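Local coordinates for protein CPn_0803/CP_1068/CPj0803/CpB0832 (Chlamydophila pneumoniae, PDB 3Q9D) that is of unknown function but is a coiled-coil chlamydial protein that may belong to the needle tip of a type III secretion system, at residues 114-117 with 118-122; 89-92 with 93-97; 72-75 with 76-80; 170-173 with 174-178. All blocks are in the same frame, centred on the assembly; numbering follows the deposited sequence. Where two conformers were deposited one is given.

Contact 1: 114-117 with 118-122; sequences HSLI and AEFMM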
loop_
_atom_site.group_PDB
_atom_site.type_symbol
_atom_site.label_atom_id
_atom_site.label_comp_id
_atom_site.label_asym_id
_atom_site.label_seq_id
_atom_site.Cartn_x
_atom_site.Cartn_y
_atom_site.Cartn_z
ATOM N N HIS A 114 15.877 5.209 33.739
ATOM C CA HIS A 114 16.965 5.094 32.758
ATOM C C HIS A 114 16.653 4.041 31.704
ATOM O O HIS A 114 16.970 4.220 30.538
ATOM C CB HIS A 114 18.315 4.819 33.433
ATOM C CG HIS A 114 18.841 6.000 34.188
ATOM N ND1 HIS A 114 18.581 7.293 33.802
ATOM C CD2 HIS A 114 19.584 6.084 35.314
ATOM C CE1 HIS A 114 19.156 8.130 34.650
ATOM N NE2 HIS A 114 19.769 7.422 35.573
ATOM N N SER A 115 16.007 2.954 32.114
ATOM C CA SER A 115 15.666 1.893 31.174
ATOM C C SER A 115 14.614 2.400 30.171
ATOM O O SER A 115 14.699 2.122 28.963
ATOM C CB SER A 115 15.135 0.667 31.928
ATOM O OG SER A 115 14.741 -0.344 31.030
ATOM N N LEU A 116 13.628 3.141 30.672
ATOM C CA LEU A 116 12.571 3.697 29.817
ATOM C C LEU A 116 13.144 4.711 28.841
ATOM O O LEU A 116 12.749 4.768 27.670
ATOM C CB LEU A 116 11.488 4.377 30.651
ATOM C CG LEU A 116 10.565 3.458 31.462
ATOM C CD1 LEU A 116 9.606 4.321 32.299
ATOM C CD2 LEU A 116 9.795 2.457 30.562
ATOM N N ILE A 117 14.092 5.504 29.317
ATOM C CA ILE A 117 14.744 6.486 28.459
ATOM C C ILE A 117 15.484 5.767 27.332
ATOM O O ILE A 117 15.337 6.112 26.153
ATOM C CB ILE A 117 15.720 7.381 29.261
ATOM C CG1 ILE A 117 14.922 8.333 30.163
ATOM C CG2 ILE A 117 16.601 8.181 28.316
ATOM C CD1 ILE A 117 15.814 9.157 31.144
ATOM N N ALA A 118 16.262 4.748 27.699
ATOM C CA ALA A 118 17.043 4.001 26.725
ATOM C C ALA A 118 16.128 3.326 25.712
ATOM O O ALA A 118 16.393 3.352 24.515
ATOM C CB ALA A 118 17.938 2.961 27.424
ATOM N N GLU A 119 15.044 2.722 26.185
ATOM C CA GLU A 119 14.154 2.009 25.275
ATOM C C GLU A 119 13.291 2.934 24.388
ATOM O O GLU A 119 13.026 2.639 23.218
ATOM C CB GLU A 119 13.276 1.026 26.056
ATOM C CG GLU A 119 12.448 0.088 25.157
ATOM C CD GLU A 119 11.854 -1.084 25.939
ATOM O OE1 GLU A 119 12.161 -1.211 27.147
ATOM O OE2 GLU A 119 11.094 -1.888 25.349
ATOM N N PHE A 120 12.865 4.069 24.918
ATOM C CA PHE A 120 11.770 4.796 24.260
ATOM C C PHE A 120 12.057 6.194 23.792
ATOM O O PHE A 120 11.283 6.735 23.006
ATOM C CB PHE A 120 10.519 4.801 25.156
ATOM C CG PHE A 120 9.970 3.439 25.385
ATOM C CD1 PHE A 120 9.407 2.733 24.327
ATOM C CD2 PHE A 120 10.045 2.846 26.624
ATOM C CE1 PHE A 120 8.911 1.474 24.509
ATOM C CE2 PHE A 120 9.557 1.559 26.824
ATOM C CZ PHE A 120 8.971 0.874 25.761
ATOM N N MET A 121 13.144 6.798 24.257
ATOM C CA MET A 121 13.378 8.194 23.904
ATOM C C MET A 121 13.522 8.410 22.394
ATOM O O MET A 121 12.904 9.308 21.829
ATOM C CB MET A 121 14.589 8.787 24.630
ATOM C CG MET A 121 14.793 10.278 24.273
ATOM S SD MET A 121 16.136 11.032 25.254
ATOM C CE MET A 121 17.542 9.983 24.855
ATOM N N MET A 122 14.352 7.613 21.739
ATOM C CA MET A 122 14.551 7.774 20.304
ATOM C C MET A 122 13.288 7.464 19.477
ATOM O O MET A 122 12.915 8.231 18.581
ATOM C CB MET A 122 15.762 6.948 19.855
ATOM C CG MET A 122 17.077 7.518 20.377
ATOM S SD MET A 122 17.256 9.241 19.867
ATOM C CE MET A 122 16.500 9.154 18.179
HETATM O O HOH W 1 12.329 -0.060 29.804
#
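Ile-117 O takes two backbone N-H groups: a sound bond from Met-121 N at 3.0 Å and a weak one from Phe-120 N at 3.4 Å. This is a turn of α-helix inside the long helix 107-133, and the forked acceptor coincides with the unusual phi of Phe-120, -120°. Phe-120 N keeps its regular partner as well, Leu-116 O at 2.8 Å, though the N-H meets that oxygen at a bent 138°. A water joins neighbouring turns, accepting from Ser-115 OG and donating to Glu-119 OE1. The other carboxylate oxygen, OE2, makes a salt bridge to Lys-59 of helix 48-61, and this double hold fixes the extended Glu-119 chain, whose CG lies 3.5 Å above the centre of the Phe-120 ring. Leu-116 and Phe-120 turn inward against helix 48-61, where Phe-51 and Leu-58 meet them. Here a branch of the leucine reaches the ring: Leu-116 CD2 touches Phe-120 CE2 at 3.9 Å. Ile-117 and Met-121 run side by side on another flank. With its CG anti to the backbone N (chi1 -178°), Met-121 lies extended until the last bend at chi3, which brings CE to 4.0 Å from Ile-117 CG2.

Contact 2: 89-92 with 93-97; sequences ANFF and FEMLI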
loop_
_atom_site.group_PDB
_atom_site.type_symbol
_atom_site.label_atom_id
_atom_site.label_comp_id
_atom_site.label_asym_id
_atom_site.label_seq_id
_atom_site.Cartn_x
_atom_site.Cartn_y
_atom_site.Cartn_z
ATOM N N ALA A 89 2.425 14.074 34.516
ATOM C CA ALA A 89 2.553 14.097 33.063
ATOM C C ALA A 89 3.856 14.778 32.640
ATOM O O ALA A 89 4.607 14.247 31.810
ATOM C CB ALA A 89 1.351 14.800 32.429
ATOM N N ASN A 90 4.119 15.965 33.185
ATOM C CA ASN A 90 5.325 16.697 32.806
ATOM C C ASN A 90 6.601 15.966 33.208
ATOM O O ASN A 90 7.604 16.031 32.505
ATOM C CB ASN A 90 5.324 18.111 33.386
ATOM C CG ASN A 90 4.310 19.004 32.707
ATOM O OD1 ASN A 90 3.829 18.696 31.608
ATOM N ND2 ASN A 90 3.987 20.119 33.343
ATOM N N PHE A 91 6.557 15.278 34.339
ATOM C CA PHE A 91 7.711 14.502 34.768
ATOM C C PHE A 91 8.049 13.473 33.691
ATOM O O PHE A 91 9.200 13.357 33.271
ATOM C CB PHE A 91 7.431 13.804 36.096
ATOM C CG PHE A 91 8.519 12.859 36.519
ATOM C CD1 PHE A 91 9.763 13.341 36.887
ATOM C CD2 PHE A 91 8.299 11.494 36.546
ATOM C CE1 PHE A 91 10.777 12.482 37.274
ATOM C CE2 PHE A 91 9.307 10.625 36.940
ATOM C CZ PHE A 91 10.550 11.127 37.301
ATOM N N PHE A 92 7.044 12.731 33.237
ATOM C CA PHE A 92 7.290 11.701 32.224
ATOM C C PHE A 92 7.623 12.247 30.840
ATOM O O PHE A 92 8.429 11.659 30.117
ATOM C CB PHE A 92 6.136 10.693 32.170
ATOM C CG PHE A 92 6.138 9.722 33.325
ATOM C CD1 PHE A 92 7.213 8.859 33.514
ATOM C CD2 PHE A 92 5.073 9.667 34.212
ATOM C CE1 PHE A 92 7.231 7.961 34.577
ATOM C CE2 PHE A 92 5.076 8.780 35.273
ATOM C CZ PHE A 92 6.154 7.925 35.459
ATOM N N PHE A 93 7.018 13.378 30.466
ATOM C CA PHE A 93 7.377 14.034 29.202
ATOM C C PHE A 93 8.841 14.514 29.201
ATOM O O PHE A 93 9.560 14.294 28.239
ATOM C CB PHE A 93 6.444 15.216 28.906
ATOM C CG PHE A 93 5.042 14.801 28.483
ATOM C CD1 PHE A 93 4.849 13.758 27.576
ATOM C CD2 PHE A 93 3.927 15.449 28.997
ATOM C CE1 PHE A 93 3.535 13.375 27.172
ATOM C CE2 PHE A 93 2.623 15.076 28.608
ATOM C CZ PHE A 93 2.439 14.030 27.701
ATOM N N GLU A 94 9.270 15.191 30.260
ATOM C CA GLU A 94 10.686 15.595 30.362
ATOM C C GLU A 94 11.595 14.370 30.284
ATOM O O GLU A 94 12.589 14.348 29.548
ATOM C CB GLU A 94 10.941 16.304 31.690
ATOM C CG GLU A 94 10.271 17.644 31.830
ATOM C CD GLU A 94 10.893 18.700 30.935
ATOM O OE1 GLU A 94 11.867 18.380 30.214
ATOM O OE2 GLU A 94 10.408 19.853 30.964
ATOM N N MET A 95 11.249 13.338 31.049
ATOM C CA MET A 95 12.023 12.101 31.064
ATOM C C MET A 95 12.118 11.464 29.667
ATOM O O MET A 95 13.221 11.189 29.157
ATOM C CB MET A 95 11.391 11.095 32.035
ATOM C CG MET A 95 12.040 9.715 31.981
ATOM S SD MET A 95 11.066 8.408 32.776
ATOM C CE MET A 95 10.691 9.200 34.338
ATOM N N LEU A 96 10.961 11.242 29.044
ATOM C CA LEU A 96 10.871 10.426 27.814
ATOM C C LEU A 96 11.084 11.195 26.505
ATOM O O LEU A 96 11.517 10.620 25.509
ATOM C CB LEU A 96 9.531 9.686 27.768
ATOM C CG LEU A 96 9.334 8.686 28.913
ATOM C CD1 LEU A 96 7.925 8.120 28.891
ATOM C CD2 LEU A 96 10.362 7.572 28.811
ATOM N N ILE A 97 10.760 12.483 26.505
ATOM C CA ILE A 97 11.015 13.313 25.329
ATOM C C ILE A 97 12.416 13.926 25.396
ATOM O O ILE A 97 13.158 13.893 24.412
ATOM C CB ILE A 97 9.951 14.419 25.170
ATOM C CG1 ILE A 97 8.584 13.806 24.835
ATOM C CG2 ILE A 97 10.344 15.392 24.083
ATOM C CD1 ILE A 97 7.427 14.839 24.911
#
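The ring of Phe-92 has Phe-91 CD2 over the centre of one face, 4.0 Å above its plane. Met-95 was modelled in two conformers; in the one described here its sulfur stands at the edge of that ring, SD lying 5.2 Å from the Phe-92 ring centroid. In this conformer the methyl end serves both rings, CE coming obliquely to 3.6 Å from Phe-92 CD1 and also meeting Phe-91 CE2. The chain leaves the backbone extended, CG anti to N (chi1 173°), and bends only at chi3, which keeps it beside Phe-92. A third ring, Phe-93, has Asn-90 OD1 near its plane at the edge and Ala-89 CB 4.0 Å from its CE2; from helix 70-82, Phe-79 meets it edge-to-face. Regular i to i+4 backbone bonds tie the turns, among them Leu-96 N to Phe-92 O at 2.8 Å. Glu-94 OE1 accepts from Asn-98 ND2 one turn on. Phe-92 presses on Val-50 and Leu-54, Met-95 on Ala-113 and Ile-117. With a Met-aromatic contact in the conformer described, this is the ring-rich inner face of a helix packed on helices 48-61, 70-82 and 107-133, as in an α-helical bundle.

Contact 3: 72-75 with 76-80; sequences REFQ and NVVFN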
loop_
_atom_site.group_PDB
_atom_site.type_symbol
_atom_site.label_atom_id
_atom_site.label_comp_id
_atom_site.label_asym_id
_atom_site.label_seq_id
_atom_site.Cartn_x
_atom_site.Cartn_y
_atom_site.Cartn_z
ATOM N N ARG A 72 0.880 11.288 19.232
ATOM C CA ARG A 72 -0.323 11.589 19.989
ATOM C C ARG A 72 -0.785 10.415 20.840
ATOM O O ARG A 72 -1.328 10.605 21.925
ATOM C CB ARG A 72 -1.436 12.100 19.060
ATOM C CG ARG A 72 -1.340 13.631 18.905
ATOM C CD ARG A 72 -2.251 14.184 17.838
ATOM N NE ARG A 72 -1.874 13.723 16.504
ATOM C CZ ARG A 72 -2.200 14.349 15.375
ATOM N NH1 ARG A 72 -2.902 15.472 15.425
ATOM N NH2 ARG A 72 -1.814 13.856 14.200
ATOM N N GLU A 73 -0.566 9.199 20.354
ATOM C CA GLU A 73 -0.959 8.030 21.134
ATOM C C GLU A 73 -0.105 7.930 22.402
ATOM O O GLU A 73 -0.606 7.620 23.481
ATOM C CB GLU A 73 -0.809 6.752 20.297
ATOM C CG GLU A 73 -1.341 5.515 21.004
ATOM C CD GLU A 73 -1.340 4.265 20.111
ATOM O OE1 GLU A 73 -0.735 4.312 19.016
ATOM O OE2 GLU A 73 -1.943 3.237 20.526
ATOM N N PHE A 74 1.189 8.199 22.253
ATOM C CA PHE A 74 2.096 8.298 23.381
ATOM C C PHE A 74 1.662 9.377 24.401
ATOM O O PHE A 74 1.658 9.140 25.608
ATOM C CB PHE A 74 3.515 8.581 22.871
ATOM C CG PHE A 74 4.389 9.272 23.873
ATOM C CD1 PHE A 74 4.956 8.568 24.928
ATOM C CD2 PHE A 74 4.653 10.633 23.757
ATOM C CE1 PHE A 74 5.783 9.227 25.879
ATOM C CE2 PHE A 74 5.474 11.289 24.687
ATOM C CZ PHE A 74 6.029 10.591 25.740
ATOM N N GLN A 75 1.320 10.568 23.933
ATOM C CA GLN A 75 0.855 11.602 24.862
ATOM C C GLN A 75 -0.349 11.115 25.638
ATOM O O GLN A 75 -0.474 11.369 26.818
ATOM C CB GLN A 75 0.474 12.877 24.099
ATOM C CG GLN A 75 1.663 13.591 23.466
ATOM C CD GLN A 75 1.219 14.850 22.748
ATOM O OE1 GLN A 75 0.411 14.788 21.825
ATOM N NE2 GLN A 75 1.715 16.001 23.198
ATOM N N ASN A 76 -1.251 10.421 24.962
ATOM C CA ASN A 76 -2.465 9.909 25.619
ATOM C C ASN A 76 -2.127 8.893 26.722
ATOM O O ASN A 76 -2.730 8.908 27.791
ATOM C CB ASN A 76 -3.402 9.284 24.585
ATOM C CG ASN A 76 -4.691 8.765 25.204
ATOM O OD1 ASN A 76 -5.485 9.541 25.724
ATOM N ND2 ASN A 76 -4.896 7.451 25.157
ATOM N N VAL A 77 -1.138 8.041 26.459
ATOM C CA VAL A 77 -0.619 7.100 27.453
ATOM C C VAL A 77 -0.060 7.829 28.673
ATOM O O VAL A 77 -0.339 7.462 29.816
ATOM C CB VAL A 77 0.492 6.210 26.828
ATOM C CG1 VAL A 77 1.337 5.526 27.916
ATOM C CG2 VAL A 77 -0.148 5.165 25.896
ATOM N N VAL A 78 0.718 8.879 28.436
ATOM C CA VAL A 78 1.248 9.649 29.557
ATOM C C VAL A 78 0.130 10.327 30.360
ATOM O O VAL A 78 0.116 10.262 31.593
ATOM C CB VAL A 78 2.296 10.687 29.100
ATOM C CG1 VAL A 78 2.712 11.568 30.291
ATOM C CG2 VAL A 78 3.533 9.973 28.526
ATOM N N PHE A 79 -0.813 10.959 29.671
ATOM C CA PHE A 79 -1.902 11.624 30.371
ATOM C C PHE A 79 -2.738 10.623 31.166
ATOM O O PHE A 79 -3.090 10.883 32.317
ATOM C CB PHE A 79 -2.750 12.461 29.409
ATOM C CG PHE A 79 -2.080 13.748 28.987
ATOM C CD1 PHE A 79 -1.579 14.627 29.940
ATOM C CD2 PHE A 79 -1.939 14.071 27.642
ATOM C CE1 PHE A 79 -0.951 15.813 29.560
ATOM C CE2 PHE A 79 -1.325 15.257 27.251
ATOM C CZ PHE A 79 -0.822 16.125 28.215
ATOM N N ASN A 80 -3.019 9.466 30.570
ATOM C CA ASN A 80 -3.761 8.410 31.269
ATOM C C ASN A 80 -3.031 7.998 32.536
ATOM O O ASN A 80 -3.632 7.852 33.591
ATOM C CB ASN A 80 -3.979 7.174 30.367
ATOM C CG ASN A 80 -5.067 7.393 29.327
ATOM O OD1 ASN A 80 -5.808 8.372 29.396
ATOM N ND2 ASN A 80 -5.179 6.471 28.368
HETATM O O HOH W 2 -2.842 5.852 23.952
#
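Phe-74 lays its ring alongside Val-78 one turn further on, both side chains pointing the same way. The touching atom is a single methyl: Val-78 CG2 comes to 3.6 Å from Phe-74 CE1 and 3.8 Å from Phe-74 CZ, obliquely to the ring. Phe-74 CG stands anti to the backbone N (chi1 155°), which sets the ring beside Val-78 CG2. Around the helix, Phe-79 folds back over the turn before it, its CD2 3.2 Å from Gln-75 O, the same oxygen that accepts from Phe-79 N at 2.9 Å. Glu-73 O likewise has more than the helix bond from Val-77 N, for a water donates to it and accepts from Asn-76 ND2, fastening the amide to the backbone. The charged ends reach the third subunit, where Arg-72 NH1 forms a salt bridge with Asp-143 of that subunit and Glu-73 OE2 accepts from its Asn-138. Phe-74 sinks among helices 48-61, 86-98 and 107-133, against Leu-58, Leu-96 and Ile-124, while the side chains of Arg-72, Glu-73 and Asn-76 meet strand 137-147 of the third subunit.

Contact 4: 170-173 with 174-178; sequences DVQN and TCHLI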
loop_
_atom_site.group_PDB
_atom_site.type_symbol
_atom_site.label_atom_id
_atom_site.label_comp_id
_atom_site.label_asym_id
_atom_site.label_seq_id
_atom_site.Cartn_x
_atom_site.Cartn_y
_atom_site.Cartn_z
ATOM N N ASP A 170 16.337 5.873 -16.862
ATOM C CA ASP A 170 17.470 5.706 -17.763
ATOM C C ASP A 170 18.242 7.020 -17.725
ATOM O O ASP A 170 17.905 7.903 -16.950
ATOM C CB ASP A 170 17.038 5.309 -19.185
ATOM C CG ASP A 170 16.151 6.348 -19.845
ATOM O OD1 ASP A 170 16.065 7.483 -19.323
ATOM O OD2 ASP A 170 15.560 6.039 -20.905
ATOM N N VAL A 171 19.261 7.171 -18.562
ATOM C CA VAL A 171 20.114 8.342 -18.458
ATOM C C VAL A 171 19.370 9.631 -18.838
ATOM O O VAL A 171 19.566 10.691 -18.230
ATOM C CB VAL A 171 21.391 8.159 -19.312
ATOM C CG1 VAL A 171 21.955 9.481 -19.710
ATOM C CG2 VAL A 171 22.415 7.348 -18.551
ATOM N N GLN A 172 18.516 9.548 -19.847
ATOM C CA GLN A 172 17.719 10.701 -20.201
ATOM C C GLN A 172 16.719 11.097 -19.100
ATOM O O GLN A 172 16.581 12.285 -18.801
ATOM C CB GLN A 172 16.957 10.456 -21.494
ATOM C CG GLN A 172 16.207 11.694 -21.944
ATOM C CD GLN A 172 15.487 11.476 -23.245
ATOM O OE1 GLN A 172 14.922 10.403 -23.487
ATOM N NE2 GLN A 172 15.508 12.490 -24.106
ATOM N N ASN A 173 16.011 10.120 -18.522
ATOM C CA ASN A 173 15.103 10.399 -17.387
ATOM C C ASN A 173 15.866 11.119 -16.278
ATOM O O ASN A 173 15.347 12.025 -15.622
ATOM C CB ASN A 173 14.570 9.115 -16.731
ATOM C CG ASN A 173 13.735 8.263 -17.651
ATOM O OD1 ASN A 173 13.798 7.027 -17.587
ATOM N ND2 ASN A 173 12.927 8.902 -18.491
ATOM N N THR A 174 17.088 10.658 -16.021
ATOM C CA THR A 174 17.872 11.206 -14.934
ATOM C C THR A 174 18.159 12.685 -15.189
ATOM O O THR A 174 18.038 13.518 -14.289
ATOM C CB THR A 174 19.199 10.425 -14.737
ATOM O OG1 THR A 174 18.912 9.037 -14.524
ATOM C CG2 THR A 174 19.971 10.974 -13.538
ATOM N N CYS A 175 18.543 12.998 -16.421
ATOM C CA CYS A 175 18.786 14.369 -16.841
ATOM C C CYS A 175 17.522 15.233 -16.719
ATOM O O CYS A 175 17.569 16.369 -16.263
ATOM C CB CYS A 175 19.292 14.375 -18.285
ATOM S SG CYS A 175 19.602 15.999 -18.966
ATOM N N HIS A 176 16.390 14.690 -17.131
ATOM C CA HIS A 176 15.150 15.461 -17.033
ATOM C C HIS A 176 14.781 15.722 -15.582
ATOM O O HIS A 176 14.334 16.815 -15.231
ATOM C CB HIS A 176 14.023 14.753 -17.766
ATOM C CG HIS A 176 14.222 14.717 -19.245
ATOM N ND1 HIS A 176 13.435 13.968 -20.091
ATOM C CD2 HIS A 176 15.129 15.342 -20.033
ATOM C CE1 HIS A 176 13.846 14.133 -21.334
ATOM N NE2 HIS A 176 14.874 14.963 -21.327
ATOM N N LEU A 177 14.990 14.727 -14.731
ATOM C CA LEU A 177 14.750 14.902 -13.302
ATOM C C LEU A 177 15.636 16.005 -12.703
ATOM O O LEU A 177 15.176 16.850 -11.932
ATOM C CB LEU A 177 14.999 13.580 -12.602
ATOM C CG LEU A 177 14.154 13.187 -11.406
ATOM C CD1 LEU A 177 12.691 13.613 -11.589
ATOM C CD2 LEU A 177 14.298 11.675 -11.211
ATOM N N ILE A 178 16.909 16.001 -13.072
ATOM C CA ILE A 178 17.831 17.040 -12.620
ATOM C C ILE A 178 17.350 18.435 -13.076
ATOM O O ILE A 178 17.343 19.384 -12.299
ATOM C CB ILE A 178 19.281 16.782 -13.123
ATOM C CG1 ILE A 178 19.854 15.508 -12.481
ATOM C CG2 ILE A 178 20.180 17.984 -12.808
ATOM C CD1 ILE A 178 21.170 15.023 -13.099
HETATM O O HOH W 3 12.644 11.811 -19.166
#
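A capping box opens helix 171-190 as the chain leaves strand 164-170. Asp-170 sits at the N-cap and exchanges bonds with Asn-173: Asn-173 N donates to Asp-170 OD1 at 2.8 Å, and Asp-170 N returns one to Asn-173 OD1 at 2.9 Å. Both N-H groups point almost straight at their acceptors, at 172°. Asp-170 reaches over because its chi1 of 61° turns the carboxylate toward the first turn. The carbonyl of the same residue is gripped twice by Thr-174, whose N donates at 3.0 Å to Asp-170 O and whose OG1 donates to it at 2.9 Å, from above the carbonyl plane. Gln-172, in the first turn, meets His-176 one turn on, the amide and ring planes 41° apart. Gln-172 CG lies 3.4 Å from His-176 CE1, and Gln-172 O sits over one face of the imidazole, offset toward its rim. A water accepts from Asn-173 ND2 and lies close to His-176 ND1. The fourth subunit packs along these turns, its Ile-201 against Val-171 and its Leu-208 against Ile-178. Asp-170 OD2 also pairs with Arg-150 in a salt bridge. A carboxylate at the start of a helix, accepting from Asn-173 N and paired with Arg-150, would probably be stabilised in its charged form.

In the fold
Contacts 1, 2 and 3 lie on three helices of one bundle, on the opposite side of the chain's centre from contact 4, which is about 44 to 48 Å away between centres. Contact 2 is the most buried and joins the other two: its Leu-96 and Met-95 pack on contact 1, its Phe-93 on contact 3, whereas contacts 1 and 3 do not touch. Its chemistry is mainly aromatic and apolar. Contacts 1 and 3 combine greasy packing with polar groups, each with a water bridge, and each meets a different neighbouring subunit. Contact 4, by contrast, starts a helix after a sheet strand, and polar capping dominates there, beside the fourth subunit.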